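Local coordinates for PPC domain-containing protein (Archaeoglobus fulgidus, PDB 2H6L) that is of unknown function but binds zinc through a cluster of histidines and belongs to the Plants and Prokaryotes Conserved domain family, at residues 21-24 against 25-29. Sequence-based numbering, arbitrary orientation.
Sequences DLVR and QIEEF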
ATOM      1  N   ASP A  21      15.274 -10.510  11.010  1.00 22.34           N
ATOM      2  CA  ASP A  21      14.601  -9.210  11.015  1.00 20.86           C
ATOM      3  C   ASP A  21      14.169  -8.751   9.628  1.00 18.84           C
ATOM      4  O   ASP A  21      14.938  -8.788   8.671  1.00 18.70           O
ATOM      5  CB  ASP A  21      15.495  -8.132  11.631  1.00 20.31           C
ATOM      6  CG  ASP A  21      14.771  -6.802  11.784  1.00 19.37           C
ATOM      7  OD1 ASP A  21      13.884  -6.712  12.655  1.00 21.38           O
ATOM      8  OD2 ASP A  21      15.071  -5.857  11.027  1.00 19.75           O
ATOM      9  N   LEU A  22      12.930  -8.290   9.538  1.00 20.19           N
ATOM     10  CA  LEU A  22      12.377  -7.839   8.275  1.00 18.86           C
ATOM     11  C   LEU A  22      13.156  -6.655   7.705  1.00 19.22           C
ATOM     12  O   LEU A  22      13.616  -6.705   6.571  1.00 16.38           O
ATOM     13  CB  LEU A  22      10.900  -7.473   8.468  1.00 20.89           C
ATOM     14  CG  LEU A  22      10.019  -7.579   7.220  1.00 20.06           C
ATOM     15  CD1 LEU A  22       8.550  -7.425   7.584  1.00 18.45           C
ATOM     16  CD2 LEU A  22      10.448  -6.526   6.227  1.00 22.62           C
ATOM     17  N   VAL A  23      13.314  -5.597   8.498  1.00 18.21           N
ATOM     18  CA  VAL A  23      14.033  -4.417   8.037  1.00 18.24           C
ATOM     19  C   VAL A  23      15.471  -4.738   7.647  1.00 19.82           C
ATOM     20  O   VAL A  23      15.944  -4.319   6.595  1.00 20.58           O
ATOM     21  CB  VAL A  23      14.062  -3.315   9.114  1.00 18.71           C
ATOM     22  CG1 VAL A  23      14.654  -2.035   8.531  1.00 15.94           C
ATOM     23  CG2 VAL A  23      12.666  -3.069   9.642  1.00 20.58           C
ATOM     24  N   ARG A  24      16.167  -5.487   8.496  1.00 22.19           N
ATOM     25  CA  ARG A  24      17.561  -5.838   8.230  1.00 22.11           C
ATOM     26  C   ARG A  24      17.775  -6.593   6.920  1.00 20.57           C
ATOM     27  O   ARG A  24      18.740  -6.326   6.197  1.00 19.59           O
ATOM     28  CB  ARG A  24      18.132  -6.660   9.388  1.00 24.84           C
ATOM     29  CG  ARG A  24      18.119  -5.932  10.727  1.00 31.39           C
ATOM     30  CD  ARG A  24      19.022  -4.710  10.717  1.00 34.51           C
ATOM     31  NE  ARG A  24      18.900  -3.938  11.952  1.00 39.11           N
ATOM     32  CZ  ARG A  24      19.644  -2.878  12.255  1.00 40.10           C
ATOM     33  NH1 ARG A  24      20.577  -2.453  11.413  1.00 40.97           N
ATOM     34  NH2 ARG A  24      19.453  -2.239  13.400  1.00 40.96           N
ATOM     35  N   GLN A  25      16.887  -7.534   6.612  1.00 19.59           N
ATOM     36  CA  GLN A  25      17.015  -8.308   5.382  1.00 18.19           C
ATOM     37  C   GLN A  25      16.887  -7.426   4.153  1.00 17.79           C
ATOM     38  O   GLN A  25      17.663  -7.545   3.211  1.00 19.11           O
ATOM     39  CB  GLN A  25      15.965  -9.410   5.331  1.00 18.82           C
ATOM     40  CG  GLN A  25      16.158 -10.460   6.400  1.00 21.49           C
ATOM     41  CD  GLN A  25      15.270 -11.667   6.203  1.00 22.99           C
ATOM     42  OE1 GLN A  25      15.392 -12.387   5.213  1.00 22.71           O
ATOM     43  NE2 GLN A  25      14.369 -11.895   7.148  1.00 26.46           N
ATOM     44  N   ILE A  26      15.904  -6.538   4.162  1.00 16.71           N
ATOM     45  CA  ILE A  26      15.713  -5.641   3.039  1.00 15.63           C
ATOM     46  C   ILE A  26      16.959  -4.777   2.873  1.00 16.31           C
ATOM     47  O   ILE A  26      17.488  -4.639   1.771  1.00 15.89           O
ATOM     48  CB  ILE A  26      14.467  -4.742   3.256  1.00 14.10           C
ATOM     49  CG1 ILE A  26      13.206  -5.621   3.244  1.00 15.21           C
ATOM     50  CG2 ILE A  26      14.402  -3.655   2.175  1.00 11.80           C
ATOM     51  CD1 ILE A  26      11.890  -4.866   3.405  1.00 11.85           C
ATOM     52  N   GLU A  27      17.436  -4.208   3.974  1.00 18.06           N
ATOM     53  CA  GLU A  27      18.620  -3.361   3.920  1.00 21.08           C
ATOM     54  C   GLU A  27      19.822  -4.112   3.357  1.00 21.11           C
ATOM     55  O   GLU A  27      20.639  -3.529   2.652  1.00 22.40           O
ATOM     56  CB  GLU A  27      18.936  -2.789   5.310  1.00 23.92           C
ATOM     57  CG  GLU A  27      17.759  -2.017   5.919  1.00 30.47           C
ATOM     58  CD  GLU A  27      18.182  -0.930   6.895  1.00 34.71           C
ATOM     59  OE1 GLU A  27      19.127  -1.164   7.680  1.00 36.70           O
ATOM     60  OE2 GLU A  27      17.555   0.157   6.886  1.00 35.81           O
ATOM     61  N   GLU A  28      19.934  -5.403   3.655  1.00 21.43           N
ATOM     62  CA  GLU A  28      21.055  -6.174   3.128  1.00 22.56           C
ATOM     63  C   GLU A  28      20.887  -6.301   1.622  1.00 22.10           C
ATOM     64  O   GLU A  28      21.850  -6.183   0.864  1.00 22.20           O
ATOM     65  CB  GLU A  28      21.115  -7.557   3.780  1.00 25.11           C
ATOM     66  CG  GLU A  28      21.568  -7.519   5.237  1.00 28.00           C
ATOM     67  CD  GLU A  28      21.466  -8.870   5.920  1.00 31.77           C
ATOM     68  OE1 GLU A  28      22.039  -9.849   5.396  1.00 32.88           O
ATOM     69  OE2 GLU A  28      20.813  -8.950   6.983  1.00 34.41           O
ATOM     70  N   PHE A  29      19.656  -6.538   1.186  1.00 21.55           N
ATOM     71  CA  PHE A  29      19.381  -6.657  -0.235  1.00 21.42           C
ATOM     72  C   PHE A  29      19.765  -5.369  -0.971  1.00 22.06           C
ATOM     73  O   PHE A  29      20.426  -5.405  -2.012  1.00 22.71           O
ATOM     74  CB  PHE A  29      17.898  -6.929  -0.460  1.00 21.17           C
ATOM     75  CG  PHE A  29      17.498  -6.883  -1.900  1.00 20.21           C
ATOM     76  CD1 PHE A  29      17.921  -7.869  -2.780  1.00 18.64           C
ATOM     77  CD2 PHE A  29      16.731  -5.828  -2.389  1.00 19.79           C
ATOM     78  CE1 PHE A  29      17.590  -7.807  -4.129  1.00 21.11           C
ATOM     79  CE2 PHE A  29      16.393  -5.755  -3.734  1.00 18.97           C
ATOM     80  CZ  PHE A  29      16.824  -6.749  -4.610  1.00 19.46           C
TER
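L22 and I26 meet one turn apart on the buried face of helix 22-33. Their side chains lie alongside each other and point the same way. Methyl CD2 of L22 touches CD1 of I26 at 3.6 Å. In I26, chi1 (-66°) puts CG1 beside the backbone N, and the extended chi2 (-178°) then carries CD1 out to the leucine methyl. This is the tightly packed side: L22 also rests on I72, L75 and C113, and I26 on V115. Q25 is buried too. Its CG comes up to the far end of the D21 carbonyl, 3.1 Å from D21 O.

V23 and E27 form a second side-by-side pair. CG1 of V23 is 4.0 Å from OE2 of E27. Three polar ends are held by backbone amides of the same chain: Q25 OE1 accepts from D17 N, E27 OE2 from C88 N and D21 OD1 from A108 N.

The exposed side is looser. NH1 of R24 is 4.2 Å from OE1 of E27, too far for a salt bridge. The oxygen lies well out of the guanidinium plane, so only a weak attraction of charges is likely. E28, also exposed, bonds R24 O through its backbone N, and its CG runs 3.2 Å from R24 O.

D21 starts the helix. Its OD2 accepts from R24 N at 2.8 Å, through the anti side of the carboxylate. The D21 carbonyl O receives Q25 N at 3.1 Å, and E27 N reaches V23 O at 3.0 Å in a nearly straight bond. The arrangement is an aspartate N-cap opening an amphipathic helix, packed by its apolar face on the antiparallel sheet of the PCC domain.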